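PDB 4MC3: (2Z,6E)-hedycaryol synthase from Kitasatospora setae, which catalyses the magnesium-dependent 1,11-cyclization of (2E,6E)-farnesyl diphosphate to (2Z,6E)-hedycaryol, with release of diphosphate. Local coordinates for residues A[62-67]-A[189-193]; A[104-109]-A[146-151]. All coordinates share one frame. Residues are numbered along the deposited sequence.

Both contacts belong to the all-helical class I terpene cyclase fold and bring together parts of the chain far apart in sequence. After helices 21-35, 41-50 and 52-59 the chain reaches the start of helix 65-84; interaction 1 joins this point to the loop after helix 181-188, closing a loop with 121 residues between its segments. Within that span, segment 104-109, on helix 95-107, meets the middle of helix 136-160 in interaction 2, which closes a smaller loop lying wholly within the larger one. The centres of interactions 1 and 2 are about 24 Å apart. Interaction 1 lies away from the annotated sites, whereas in interaction 2 segment 104-109 packs against the helix that carries pocket residue Phe149.

Interaction 1 (A[62-67]-A[189-193]); sequences RADLDT and ELRLP
An N-capped helix start, at the head of helix 65-84 of the class I terpene cyclase fold, packs against the loop that follows helix 181-188; the register is Ala63 to Arg191, CA atoms 5.3 Å apart. Arg62 lays its CB over one face of the Arg191 guanidinium, 3.6 Å from NH1, while its own guanidinium leads away to salt bridges with Glu16 and Asp294. Ala63, extended (psi 150°), sets its CA 3.7 Å from Arg191 CG. Asp64 is the N-cap: with chi1 p, its OD2 accepts from Thr67 N at 3.0 Å and its OD1 from Thr67 OG1 at 2.8 Å. Thr67 (chi1 m) places OG1 3.6 Å from Leu190 O. Across it, 189-190 form a short 3-10 segment, and Arg191 (chi1 p) reaches back along 62-64 to salt bridges with Asp188 and Asp294. No direct hydrogen bond joins the segments; waters do. One accepts from Arg191 NH1 at 2.9 Å and donates weakly to Arg62 O; the other donates to Asp64 OD1 and Arg191 O, each at 2.9 Å.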
ATOM      1  N   ARG A  62       7.383   7.373 -11.236  1.00 19.26           N
ATOM      2  CA  ARG A  62       7.690   7.191 -12.637  1.00 20.11           C
ATOM      3  C   ARG A  62       6.459   7.161 -13.551  1.00 20.35           C
ATOM      4  O   ARG A  62       6.585   6.941 -14.760  1.00 23.20           O
ATOM      5  CB  ARG A  62       8.493   5.900 -12.825  1.00 24.20           C
ATOM      6  CG  ARG A  62       9.809   6.026 -12.026  1.00 24.48           C
ATOM      7  CD  ARG A  62      10.600   4.727 -12.077  1.00 29.61           C
ATOM      8  NE  ARG A  62      11.844   4.852 -11.305  1.00 26.43           N
ATOM      9  CZ  ARG A  62      12.915   4.056 -11.449  1.00 29.55           C
ATOM     10  NH1 ARG A  62      12.875   3.079 -12.330  1.00 34.47           N
ATOM     11  NH2 ARG A  62      14.024   4.262 -10.745  1.00 26.53           N
ATOM     12  N   ALA A  63       5.276   7.273 -12.961  1.00 19.45           N
ATOM     13  CA  ALA A  63       4.088   7.170 -13.768  1.00 18.90           C
ATOM     14  C   ALA A  63       3.871   8.349 -14.703  1.00 21.30           C
ATOM     15  O   ALA A  63       4.225   9.485 -14.383  1.00 21.75           O
ATOM     16  CB  ALA A  63       2.906   7.083 -12.832  1.00 19.88           C
ATOM     17  N   ASP A  64       3.229   8.086 -15.822  1.00 21.85           N
ATOM     18  CA  ASP A  64       2.656   9.126 -16.645  1.00 23.28           C
ATOM     19  C   ASP A  64       1.470   9.798 -15.922  1.00 22.51           C
ATOM     20  O   ASP A  64       0.968   9.302 -14.910  1.00 20.76           O
ATOM     21  CB  ASP A  64       2.195   8.459 -17.943  1.00 25.51           C
ATOM     22  CG  ASP A  64       1.136   7.406 -17.690  1.00 28.01           C
ATOM     23  OD1 ASP A  64       1.462   6.274 -17.267  1.00 27.36           O
ATOM     24  OD2 ASP A  64      -0.037   7.728 -17.912  1.00 29.36           O
ATOM     25  N   LEU A  65       1.019  10.941 -16.413  1.00 23.02           N
ATOM     26  CA  LEU A  65      -0.042  11.698 -15.813  1.00 22.29           C
ATOM     27  C   LEU A  65      -1.334  10.876 -15.637  1.00 22.32           C
ATOM     28  O   LEU A  65      -1.960  10.953 -14.566  1.00 23.74           O
ATOM     29  CB  LEU A  65      -0.364  12.914 -16.679  1.00 24.74           C
ATOM     30  CG  LEU A  65      -1.534  13.756 -16.225  1.00 24.94           C
ATOM     31  CD1 LEU A  65      -1.428  14.338 -14.832  1.00 27.21           C
ATOM     32  CD2 LEU A  65      -1.744  14.884 -17.261  1.00 31.18           C
ATOM     33  N   ASP A  66      -1.726  10.119 -16.673  1.00 22.99           N
ATOM     34  CA  ASP A  66      -3.001   9.302 -16.683  1.00 24.31           C
ATOM     35  C   ASP A  66      -2.942   8.267 -15.555  1.00 22.38           C
ATOM     36  O   ASP A  66      -3.853   8.196 -14.722  1.00 22.91           O
ATOM     37  CB  ASP A  66      -3.319   8.629 -18.020  1.00 26.93           C
ATOM     38  CG  ASP A  66      -3.691   9.637 -19.118  1.00 41.69           C
ATOM     39  OD1 ASP A  66      -4.108  10.789 -18.812  1.00 47.17           O
ATOM     40  OD2 ASP A  66      -3.594   9.248 -20.297  1.00 51.01           O
ATOM     41  N   THR A  67      -1.819   7.561 -15.450  1.00 19.87           N
ATOM     42  CA  THR A  67      -1.662   6.556 -14.373  1.00 20.13           C
ATOM     43  C   THR A  67      -1.632   7.226 -13.021  1.00 19.69           C
ATOM     44  O   THR A  67      -2.267   6.751 -12.056  1.00 18.65           O
ATOM     45  CB  THR A  67      -0.400   5.688 -14.587  1.00 21.01           C
ATOM     46  OG1 THR A  67      -0.534   5.003 -15.842  1.00 21.62           O
ATOM     47  CG2 THR A  67      -0.217   4.667 -13.496  1.00 20.34           C
ATOM     48  N   GLU A 189       1.671  -1.063 -12.508  1.00 16.84           N
ATOM     49  CA  GLU A 189       1.781  -1.793 -13.762  1.00 16.77           C
ATOM     50  C   GLU A 189       1.127  -0.997 -14.916  1.00 20.22           C
ATOM     51  O   GLU A 189       1.490  -1.204 -16.065  1.00 21.19           O
ATOM     52  CB  GLU A 189       1.188  -3.168 -13.662  1.00 18.27           C
ATOM     53  CG  GLU A 189       1.873  -4.068 -12.683  1.00 18.24           C
ATOM     54  CD  GLU A 189       1.462  -5.535 -12.814  1.00 19.54           C
ATOM     55  OE1 GLU A 189       1.402  -6.044 -13.972  1.00 19.37           O
ATOM     56  OE2 GLU A 189       1.199  -6.187 -11.765  1.00 19.65           O
ATOM     57  N   LEU A 190       0.193  -0.103 -14.615  1.00 18.34           N
ATOM     58  CA  LEU A 190      -0.487   0.662 -15.634  1.00 19.48           C
ATOM     59  C   LEU A 190       0.494   1.568 -16.400  1.00 21.43           C
ATOM     60  O   LEU A 190       0.218   1.915 -17.557  1.00 24.00           O
ATOM     61  CB  LEU A 190      -1.602   1.474 -15.041  1.00 19.86           C
ATOM     62  CG  LEU A 190      -2.940   0.757 -14.854  1.00 23.19           C
ATOM     63  CD1 LEU A 190      -2.937  -0.441 -13.987  1.00 23.68           C
ATOM     64  CD2 LEU A 190      -3.999   1.664 -14.290  1.00 24.71           C
ATOM     65  N   ARG A 191       1.621   1.943 -15.785  1.00 19.41           N
ATOM     66  CA  ARG A 191       2.572   2.836 -16.457  1.00 20.25           C
ATOM     67  C   ARG A 191       3.721   2.119 -17.143  1.00 22.67           C
ATOM     68  O   ARG A 191       4.522   2.754 -17.856  1.00 25.68           O
ATOM     69  CB  ARG A 191       3.104   3.914 -15.526  1.00 21.94           C
ATOM     70  CG  ARG A 191       3.928   3.479 -14.351  1.00 21.28           C
ATOM     71  CD  ARG A 191       5.413   3.413 -14.602  1.00 21.56           C
ATOM     72  NE  ARG A 191       6.076   2.771 -13.487  1.00 21.23           N
ATOM     73  CZ  ARG A 191       7.355   2.455 -13.440  1.00 20.47           C
ATOM     74  NH1 ARG A 191       8.156   2.767 -14.469  1.00 22.90           N
ATOM     75  NH2 ARG A 191       7.833   1.788 -12.416  1.00 22.47           N
ATOM     76  N   LEU A 192       3.818   0.811 -16.968  1.00 21.39           N
ATOM     77  CA  LEU A 192       4.871   0.016 -17.576  1.00 22.73           C
ATOM     78  C   LEU A 192       4.499  -0.171 -19.093  1.00 22.54           C
ATOM     79  O   LEU A 192       3.363  -0.011 -19.468  1.00 24.41           O
ATOM     80  CB  LEU A 192       4.961  -1.341 -16.887  1.00 22.89           C
ATOM     81  CG  LEU A 192       5.304  -1.329 -15.383  1.00 21.72           C
ATOM     82  CD1 LEU A 192       5.257  -2.738 -14.831  1.00 23.32           C
ATOM     83  CD2 LEU A 192       6.647  -0.687 -15.124  1.00 25.07           C
ATOM     84  N   PRO A 193       5.500  -0.496 -19.908  1.00 30.05           N
ATOM     85  CA  PRO A 193       5.288  -0.815 -21.327  1.00 34.60           C
ATOM     86  C   PRO A 193       4.385  -2.019 -21.515  1.00 34.25           C
ATOM     87  O   PRO A 193       3.653  -2.068 -22.481  1.00 42.12           O
ATOM     88  CB  PRO A 193       6.708  -1.110 -21.834  1.00 38.26           C
ATOM     89  CG  PRO A 193       7.585  -0.323 -20.912  1.00 41.12           C
ATOM     90  CD  PRO A 193       6.923  -0.467 -19.554  1.00 30.13           C
TER
HETATM   91  O   HOH W   1       7.893   4.603 -16.734  1.00 33.12           O
HETATM   92  O   HOH W   2       3.622   5.262 -18.982  1.00 44.18           O

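Interaction 2 (A[104-109]-A[146-151]); sequences LRGTLH and FEAFLQ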
ATOM      1  N   LEU A 104     -18.540  -2.896   0.614  1.00 26.51           N
ATOM      2  CA  LEU A 104     -17.466  -2.433  -0.279  1.00 23.98           C
ATOM      3  C   LEU A 104     -16.903  -3.595  -1.120  1.00 24.79           C
ATOM      4  O   LEU A 104     -16.712  -3.492  -2.344  1.00 27.81           O
ATOM      5  CB  LEU A 104     -16.388  -1.742   0.536  1.00 22.36           C
ATOM      6  CG  LEU A 104     -16.784  -0.390   1.139  1.00 26.52           C
ATOM      7  CD1 LEU A 104     -15.783   0.068   2.180  1.00 27.88           C
ATOM      8  CD2 LEU A 104     -16.966   0.705   0.093  1.00 28.65           C
ATOM      9  N   ARG A 105     -16.613  -4.708  -0.467  1.00 26.52           N
ATOM     10  CA  ARG A 105     -16.059  -5.874  -1.117  1.00 27.37           C
ATOM     11  C   ARG A 105     -16.969  -6.369  -2.227  1.00 31.73           C
ATOM     12  O   ARG A 105     -16.507  -6.779  -3.326  1.00 36.04           O
ATOM     13  CB  ARG A 105     -15.834  -6.997  -0.103  1.00 27.35           C
ATOM     14  CG  ARG A 105     -14.603  -6.817   0.748  1.00 25.97           C
ATOM     15  CD  ARG A 105     -14.499  -7.949   1.757  1.00 29.27           C
ATOM     16  NE  ARG A 105     -14.144  -9.144   1.023  1.00 30.31           N
ATOM     17  CZ  ARG A 105     -13.443 -10.154   1.477  1.00 34.63           C
ATOM     18  NH1 ARG A 105     -13.009 -10.192   2.729  1.00 32.26           N
ATOM     19  NH2 ARG A 105     -13.183 -11.148   0.642  1.00 40.73           N
ATOM     20  N   GLY A 106     -18.259  -6.339  -1.938  1.00 31.59           N
ATOM     21  CA  GLY A 106     -19.294  -6.730  -2.864  1.00 39.59           C
ATOM     22  C   GLY A 106     -19.234  -5.943  -4.152  1.00 40.26           C
ATOM     23  O   GLY A 106     -19.448  -6.527  -5.244  1.00 37.08           O
ATOM     24  N   THR A 107     -18.938  -4.638  -4.040  1.00 32.68           N
ATOM     25  CA  THR A 107     -18.900  -3.766  -5.224  1.00 29.76           C
ATOM     26  C   THR A 107     -17.879  -4.244  -6.239  1.00 34.03           C
ATOM     27  O   THR A 107     -18.038  -4.011  -7.453  1.00 37.23           O
ATOM     28  CB  THR A 107     -18.737  -2.241  -4.939  1.00 33.29           C
ATOM     29  OG1 THR A 107     -17.383  -1.936  -4.567  1.00 33.61           O
ATOM     30  CG2 THR A 107     -19.692  -1.743  -3.879  1.00 38.13           C
ATOM     31  N   LEU A 108     -16.855  -4.930  -5.778  1.00 30.11           N
ATOM     32  CA  LEU A 108     -15.752  -5.395  -6.650  1.00 28.60           C
ATOM     33  C   LEU A 108     -16.159  -6.592  -7.487  1.00 37.49           C
ATOM     34  O   LEU A 108     -15.423  -7.005  -8.383  1.00 36.57           O
ATOM     35  CB  LEU A 108     -14.511  -5.721  -5.863  1.00 32.00           C
ATOM     36  CG  LEU A 108     -14.109  -4.557  -4.970  1.00 31.63           C
ATOM     37  CD1 LEU A 108     -12.960  -5.065  -4.140  1.00 32.20           C
ATOM     38  CD2 LEU A 108     -13.748  -3.375  -5.898  1.00 33.44           C
ATOM     39  N   HIS A 109     -17.342  -7.111  -7.196  1.00 40.54           N
ATOM     40  CA  HIS A 109     -17.906  -8.243  -7.895  1.00 40.33           C
ATOM     41  C   HIS A 109     -19.227  -7.918  -8.553  1.00 44.78           C
ATOM     42  O   HIS A 109     -19.919  -8.805  -8.991  1.00 57.06           O
ATOM     43  CB  HIS A 109     -18.004  -9.388  -6.888  1.00 37.57           C
ATOM     44  CG  HIS A 109     -16.673  -9.769  -6.340  1.00 34.34           C
ATOM     45  ND1 HIS A 109     -15.744 -10.475  -7.076  1.00 40.68           N
ATOM     46  CD2 HIS A 109     -16.058  -9.441  -5.177  1.00 35.92           C
ATOM     47  CE1 HIS A 109     -14.638 -10.619  -6.369  1.00 38.45           C
ATOM     48  NE2 HIS A 109     -14.800  -9.998  -5.209  1.00 33.62           N
ATOM     49  N   PHE A 146      -6.676  -5.650  -2.725  1.00 15.10           N
ATOM     50  CA  PHE A 146      -7.585  -4.640  -2.217  1.00 15.25           C
ATOM     51  C   PHE A 146      -8.541  -5.216  -1.180  1.00 15.42           C
ATOM     52  O   PHE A 146      -8.822  -4.599  -0.136  1.00 17.48           O
ATOM     53  CB  PHE A 146      -8.244  -3.895  -3.352  1.00 15.68           C
ATOM     54  CG  PHE A 146      -8.899  -2.605  -2.894  1.00 14.99           C
ATOM     55  CD1 PHE A 146      -8.093  -1.498  -2.694  1.00 17.41           C
ATOM     56  CD2 PHE A 146     -10.282  -2.481  -2.626  1.00 16.98           C
ATOM     57  CE1 PHE A 146      -8.647  -0.317  -2.238  1.00 20.06           C
ATOM     58  CE2 PHE A 146     -10.794  -1.287  -2.151  1.00 18.44           C
ATOM     59  CZ  PHE A 146      -9.985  -0.217  -1.996  1.00 17.97           C
ATOM     60  N   GLU A 147      -9.078  -6.399  -1.478  1.00 16.98           N
ATOM     61  CA  GLU A 147      -9.945  -7.089  -0.532  1.00 18.74           C
ATOM     62  C   GLU A 147      -9.198  -7.448   0.732  1.00 18.86           C
ATOM     63  O   GLU A 147      -9.771  -7.308   1.811  1.00 19.97           O
ATOM     64  CB  GLU A 147     -10.615  -8.352  -1.121  1.00 22.80           C
ATOM     65  CG  GLU A 147     -11.682  -8.007  -2.144  1.00 25.10           C
ATOM     66  CD  GLU A 147     -12.462  -9.179  -2.667  1.00 33.81           C
ATOM     67  OE1 GLU A 147     -11.927 -10.260  -2.803  1.00 31.39           O
ATOM     68  OE2 GLU A 147     -13.629  -8.970  -2.945  1.00 48.59           O
ATOM     69  N   ALA A 148      -7.949  -7.889   0.614  1.00 17.71           N
ATOM     70  CA  ALA A 148      -7.113  -8.207   1.797  1.00 18.39           C
ATOM     71  C   ALA A 148      -6.980  -6.913   2.663  1.00 19.13           C
ATOM     72  O   ALA A 148      -7.092  -6.949   3.866  1.00 19.71           O
ATOM     73  CB  ALA A 148      -5.762  -8.754   1.433  1.00 19.29           C
ATOM     74  N   PHE A 149      -6.683  -5.786   2.025  1.00 16.80           N
ATOM     75  CA  PHE A 149      -6.597  -4.458   2.690  1.00 15.57           C
ATOM     76  C   PHE A 149      -7.907  -4.182   3.423  1.00 16.93           C
ATOM     77  O   PHE A 149      -7.897  -3.858   4.598  1.00 18.66           O
ATOM     78  CB  PHE A 149      -6.264  -3.394   1.630  1.00 14.08           C
ATOM     79  CG  PHE A 149      -6.485  -2.010   2.068  1.00 15.41           C
ATOM     80  CD1 PHE A 149      -5.544  -1.322   2.845  1.00 17.74           C
ATOM     81  CD2 PHE A 149      -7.613  -1.332   1.628  1.00 17.36           C
ATOM     82  CE1 PHE A 149      -5.796  -0.019   3.245  1.00 22.77           C
ATOM     83  CE2 PHE A 149      -7.857  -0.077   2.014  1.00 21.89           C
ATOM     84  CZ  PHE A 149      -6.991   0.592   2.831  1.00 24.27           C
ATOM     85  N   LEU A 150      -9.051  -4.322   2.750  1.00 16.67           N
ATOM     86  CA  LEU A 150     -10.350  -3.978   3.358  1.00 17.39           C
ATOM     87  C   LEU A 150     -10.626  -4.907   4.574  1.00 18.95           C
ATOM     88  O   LEU A 150     -11.064  -4.456   5.614  1.00 20.66           O
ATOM     89  CB  LEU A 150     -11.459  -4.126   2.338  1.00 19.30           C
ATOM     90  CG  LEU A 150     -11.492  -3.037   1.251  1.00 19.52           C
ATOM     91  CD1 LEU A 150     -12.609  -3.383   0.298  1.00 21.56           C
ATOM     92  CD2 LEU A 150     -11.652  -1.674   1.811  1.00 22.36           C
ATOM     93  N   GLN A 151     -10.291  -6.166   4.418  1.00 17.77           N
ATOM     94  CA  GLN A 151     -10.549  -7.171   5.450  1.00 18.94           C
ATOM     95  C   GLN A 151      -9.781  -6.908   6.710  1.00 20.95           C
ATOM     96  O   GLN A 151     -10.245  -7.279   7.816  1.00 21.68           O
ATOM     97  CB  GLN A 151     -10.288  -8.563   4.947  1.00 21.45           C
ATOM     98  CG  GLN A 151     -10.837  -9.681   5.865  1.00 25.96           C
ATOM     99  CD  GLN A 151     -12.372  -9.699   5.989  1.00 30.70           C
ATOM    100  OE1 GLN A 151     -13.128  -9.049   5.206  1.00 28.06           O
ATOM    101  NE2 GLN A 151     -12.856 -10.408   7.003  1.00 39.70           N
TER
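The last part of helix 95-107 and the residues that follow it meet helix 136-160 of the terpene cyclase fold through an apolar layer flanked by a set of polar contacts, burying 405 Å² in all, with Arg105 and Glu147 closest in the backbone (CA to CA 6.3 Å). The apolar layer is built from leucines and one aromatic ring. Leu104 CB lies 4.1 Å from Leu150 CD1, which also touches Arg105 CG at 4.0 Å, and Leu108 CD1 meets the edge of the Phe146 ring at CD2, 4.0 Å away. Leu108 CD1 also packs on the aliphatic part of Glu147, 3.8 Å from CG.

The polar contacts centre on Glu147, Arg105, His109 and Gln151. His109 NE2 donates to Glu147 OE2 at 2.7 Å, a His-carboxylate hydrogen bond, and Arg105 NH1 donates to Gln151 OE1, also at 2.7 Å. Glu147 CB sits over one face of the Arg105 guanidinium, and the carboxylate adds a long salt bridge, Arg105 NH2 to Glu147 OE1 at 3.8 Å. Glu147 thus engages both a histidine and an arginine of 104-109.

Phe149, important for stabilizing the cation at C-11, makes no contact with 104-109 and touches the bound nerolidol. Trp183 stands edge-to-face to both Phe146 and Phe149. Helix 118-131 packs on Leu104 and Leu108 through Leu123 and Trp127, while helix 65-84 meets Leu104 through Ile81 and Phe146 through Thr78.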